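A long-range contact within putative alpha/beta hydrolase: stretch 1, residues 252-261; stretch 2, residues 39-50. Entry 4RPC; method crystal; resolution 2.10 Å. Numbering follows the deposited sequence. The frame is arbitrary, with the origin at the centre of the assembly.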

# COMPACT_ATOMS: atom_id res chain seq x y z
N ILE A 252 7.49 11.44 -0.31
CA ILE A 252 7.74 10.00 -0.30
C ILE A 252 9.03 9.73 -1.07
O ILE A 252 9.84 8.96 -0.62
CB ILE A 252 6.59 9.13 -0.92
CG1 ILE A 252 5.20 9.38 -0.30
CG2 ILE A 252 6.94 7.66 -0.79
CD1 ILE A 252 5.09 9.13 1.16
N SER A 253 9.18 10.32 -2.26
CA SER A 253 10.45 10.24 -3.05
C SER A 253 11.69 10.55 -2.28
O SER A 253 12.67 9.85 -2.36
CB SER A 253 10.44 11.23 -4.20
OG SER A 253 9.41 10.88 -5.05
N ARG A 254 11.63 11.66 -1.57
CA ARG A 254 12.78 12.12 -0.79
C ARG A 254 13.10 11.09 0.28
O ARG A 254 14.22 10.71 0.50
CB ARG A 254 12.43 13.45 -0.14
CG ARG A 254 13.56 14.42 -0.01
CD ARG A 254 13.07 15.85 -0.17
NE ARG A 254 13.22 16.61 1.06
CZ ARG A 254 14.36 17.14 1.49
NH1 ARG A 254 15.50 16.97 0.82
NH2 ARG A 254 14.36 17.84 2.61
N LEU A 255 12.08 10.60 0.94
CA LEU A 255 12.28 9.64 2.01
C LEU A 255 12.89 8.32 1.50
O LEU A 255 13.79 7.75 2.14
CB LEU A 255 10.94 9.38 2.66
CG LEU A 255 10.95 8.61 3.96
CD1 LEU A 255 11.98 9.17 4.92
CD2 LEU A 255 9.54 8.69 4.58
N ILE A 256 12.41 7.84 0.36
CA ILE A 256 12.98 6.64 -0.25
C ILE A 256 14.49 6.82 -0.52
O ILE A 256 15.30 5.95 -0.20
CB ILE A 256 12.25 6.23 -1.54
CG1 ILE A 256 10.87 5.66 -1.19
CG2 ILE A 256 13.02 5.14 -2.25
CD1 ILE A 256 9.94 5.44 -2.38
N ARG A 257 14.86 7.95 -1.10
CA ARG A 257 16.28 8.28 -1.37
C ARG A 257 17.05 8.32 -0.09
O ARG A 257 18.13 7.77 -0.03
CB ARG A 257 16.44 9.65 -2.05
CG ARG A 257 16.00 9.73 -3.51
CD ARG A 257 16.46 11.02 -4.23
NE ARG A 257 16.28 10.92 -5.69
CZ ARG A 257 17.22 10.51 -6.56
NH1 ARG A 257 18.44 10.17 -6.14
NH2 ARG A 257 16.93 10.43 -7.86
N GLU A 258 16.48 8.94 0.95
CA GLU A 258 17.16 9.09 2.26
C GLU A 258 17.42 7.77 2.92
O GLU A 258 18.49 7.50 3.35
CB GLU A 258 16.33 9.95 3.22
CG GLU A 258 16.31 11.44 2.90
CD GLU A 258 15.31 12.20 3.78
OE1 GLU A 258 14.36 11.56 4.34
OE2 GLU A 258 15.47 13.44 3.90
N ILE A 259 16.40 6.93 2.97
CA ILE A 259 16.52 5.57 3.53
C ILE A 259 17.47 4.71 2.74
O ILE A 259 18.09 3.82 3.28
CB ILE A 259 15.12 4.91 3.54
CG1 ILE A 259 14.26 5.54 4.65
CG2 ILE A 259 15.19 3.38 3.65
CD1 ILE A 259 12.76 5.25 4.47
N LEU A 260 17.57 4.93 1.44
CA LEU A 260 18.53 4.18 0.63
C LEU A 260 19.95 4.79 0.61
O LEU A 260 20.75 4.51 -0.28
CB LEU A 260 17.98 4.00 -0.78
CG LEU A 260 16.69 3.18 -0.83
CD1 LEU A 260 16.28 3.00 -2.28
CD2 LEU A 260 16.90 1.84 -0.13
N ASN A 261 20.27 5.58 1.61
CA ASN A 261 21.65 5.98 1.82
C ASN A 261 21.99 5.82 3.30
O ASN A 261 22.78 4.95 3.67
CB ASN A 261 21.84 7.41 1.33
CG ASN A 261 22.17 7.46 -0.14
OD1 ASN A 261 21.29 7.60 -0.99
ND2 ASN A 261 23.43 7.33 -0.45
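Stretch 2 (39-50) ARIIRDLKDRYC

Stretch 2 is helical from A39 onward and then continues as loop or turn through D47, R48 and Y49, with C50 entering a strand; stretch 1 is the last part of a helix that begins earlier in the chain and runs to I259, and L260 is the first residue to leave helical phi/psi (-86/22). The two helices run in broadly the same direction, their N-to-C axes inclined at 44° (signed crossing angle -44°) and approaching to 9.5 Å. The backbones come nearest at S253 and I41, whose CA atoms are 5.4 Å apart. Within stretch 2 the helix is held by i to i+4 bonds such as D44 N to R40 O (2.9 Å) and L45 N to I41 O (3.0 Å); Y49 N likewise bonds to L45 O at 2.8 Å. Y49 itself lies against R257 and L260, in the C-terminal part of stretch 1. Together the stretches bury 514 Å².

S253 points toward stretch 2 and sits as a knob in the hole formed by R40, I41, D44 and L45. Its OG lies 3.4 Å from I41 CA and donates a hydrogen bond to D44 OD2 (2.9 Å). The other carboxylate oxygen, D44 OD1, receives R40 NE at 3.0 Å in a salt bridge within stretch 2, so the D44 carboxylate links its own helix to the neighbouring one. Around this polar point the packing is apolar: I41 CD1 meets I252 CB at 3.8 Å, and L45 CD1 lies 4.1 Å from I256 CD1. L45 CD2 also touches the aliphatic part of R257, 3.6 Å from its CG.

The CA-to-CB bond of R257 points sideways to stretch 2, but its extended side chain (chi1 m, chi2 and chi3 t) carries the guanidinium to the segment where stretch 2 turns. There R257 NH2 forms a short salt bridge with D47 OD1 (2.5 Å) and a weak hydrogen bond to D44 O (3.3 Å), nearly straight at 175°. Both acceptors lie at the guanidinium edge, near its plane, where the N-H bonds point. Over one face of the group lies Y49, with its CE2 4.0 Å from R257 NH1. The same ring extends the contact past the end of the stretch 1 helix: Y49 CE1 packs 3.8 Å from L260 CD1. R254 and E258 in stretch 1 and I42 and R43 in stretch 2 point away and take no part.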

# COMPACT_ATOMS: atom_id res chain seq x y z
N ALA A 39 2.81 8.40 -10.09
CA ALA A 39 3.36 9.25 -11.15
C ALA A 39 4.55 10.13 -10.75
O ALA A 39 5.61 10.04 -11.34
CB ALA A 39 2.27 10.07 -11.83
N ARG A 40 4.36 10.94 -9.71
CA ARG A 40 5.38 11.87 -9.28
C ARG A 40 6.55 11.15 -8.70
O ARG A 40 7.70 11.54 -8.93
CB ARG A 40 4.80 12.88 -8.28
CG ARG A 40 5.80 13.87 -7.72
CD ARG A 40 6.50 14.70 -8.81
NE ARG A 40 7.54 15.54 -8.22
CZ ARG A 40 7.31 16.73 -7.65
NH1 ARG A 40 6.09 17.25 -7.61
NH2 ARG A 40 8.31 17.40 -7.11
N ILE A 41 6.29 10.05 -7.98
CA ILE A 41 7.41 9.32 -7.37
C ILE A 41 8.30 8.75 -8.46
O ILE A 41 9.51 8.81 -8.39
CB ILE A 41 6.91 8.21 -6.42
CG1 ILE A 41 6.27 8.88 -5.20
CG2 ILE A 41 8.05 7.29 -5.98
CD1 ILE A 41 5.45 7.95 -4.33
N ILE A 42 7.68 8.16 -9.45
CA ILE A 42 8.41 7.59 -10.56
C ILE A 42 9.24 8.68 -11.22
O ILE A 42 10.43 8.50 -11.41
CB ILE A 42 7.45 6.95 -11.55
CG1 ILE A 42 6.81 5.70 -10.94
CG2 ILE A 42 8.15 6.58 -12.86
CD1 ILE A 42 5.56 5.27 -11.69
N ARG A 43 8.62 9.82 -11.54
CA ARG A 43 9.36 10.93 -12.12
C ARG A 43 10.55 11.36 -11.29
O ARG A 43 11.61 11.59 -11.86
CB ARG A 43 8.47 12.15 -12.38
CG ARG A 43 7.47 11.91 -13.50
CD ARG A 43 6.91 13.23 -14.03
NE ARG A 43 6.07 13.84 -13.03
CZ ARG A 43 4.79 13.51 -12.80
NH1 ARG A 43 4.17 12.57 -13.53
NH2 ARG A 43 4.12 14.15 -11.85
N ASP A 44 10.39 11.43 -9.97
CA ASP A 44 11.52 11.81 -9.08
C ASP A 44 12.65 10.77 -8.99
O ASP A 44 13.80 11.13 -8.82
CB ASP A 44 11.05 12.11 -7.67
CG ASP A 44 10.12 13.30 -7.60
OD1 ASP A 44 10.13 14.14 -8.54
OD2 ASP A 44 9.36 13.37 -6.59
N LEU A 45 12.33 9.48 -9.08
CA LEU A 45 13.34 8.46 -8.89
C LEU A 45 13.85 7.81 -10.19
O LEU A 45 14.82 7.09 -10.15
CB LEU A 45 12.81 7.37 -7.94
CG LEU A 45 12.30 7.86 -6.59
CD1 LEU A 45 11.63 6.72 -5.84
CD2 LEU A 45 13.44 8.43 -5.76
N LYS A 46 13.22 8.06 -11.34
CA LYS A 46 13.55 7.31 -12.55
C LYS A 46 14.97 7.54 -13.06
O LYS A 46 15.53 6.66 -13.70
CB LYS A 46 12.56 7.59 -13.68
CG LYS A 46 12.58 8.99 -14.26
CD LYS A 46 11.40 9.11 -15.20
CE LYS A 46 11.23 10.50 -15.79
NZ LYS A 46 12.21 10.65 -16.89
N ASP A 47 15.53 8.71 -12.77
CA ASP A 47 16.94 8.99 -13.10
C ASP A 47 17.89 7.88 -12.59
O ASP A 47 18.86 7.55 -13.24
CB ASP A 47 17.37 10.39 -12.57
CG ASP A 47 17.43 10.48 -11.01
OD1 ASP A 47 16.44 10.15 -10.29
OD2 ASP A 47 18.49 10.90 -10.47
N ARG A 48 17.57 7.28 -11.45
CA ARG A 48 18.50 6.47 -10.73
C ARG A 48 17.97 5.05 -10.40
O ARG A 48 18.71 4.06 -10.45
CB ARG A 48 18.88 7.26 -9.49
CG ARG A 48 19.35 6.42 -8.34
CD ARG A 48 20.76 5.88 -8.54
NE ARG A 48 21.39 5.70 -7.22
CZ ARG A 48 22.33 4.81 -6.93
NH1 ARG A 48 22.80 3.96 -7.86
NH2 ARG A 48 22.78 4.75 -5.68
N TYR A 49 16.70 4.95 -10.06
CA TYR A 49 16.16 3.68 -9.63
C TYR A 49 15.40 2.91 -10.67
O TYR A 49 14.79 3.49 -11.57
CB TYR A 49 15.26 3.91 -8.41
CG TYR A 49 16.08 4.52 -7.32
CD1 TYR A 49 16.87 3.72 -6.54
CD2 TYR A 49 16.12 5.89 -7.12
CE1 TYR A 49 17.68 4.24 -5.56
CE2 TYR A 49 16.93 6.44 -6.13
CZ TYR A 49 17.70 5.60 -5.36
OH TYR A 49 18.52 6.08 -4.39
N CYS A 50 15.45 1.59 -10.51
CA CYS A 50 14.57 0.71 -11.22
C CYS A 50 13.23 0.63 -10.45
O CYS A 50 13.18 0.04 -9.40
CB CYS A 50 15.17 -0.67 -11.32
SG CYS A 50 14.09 -1.76 -12.26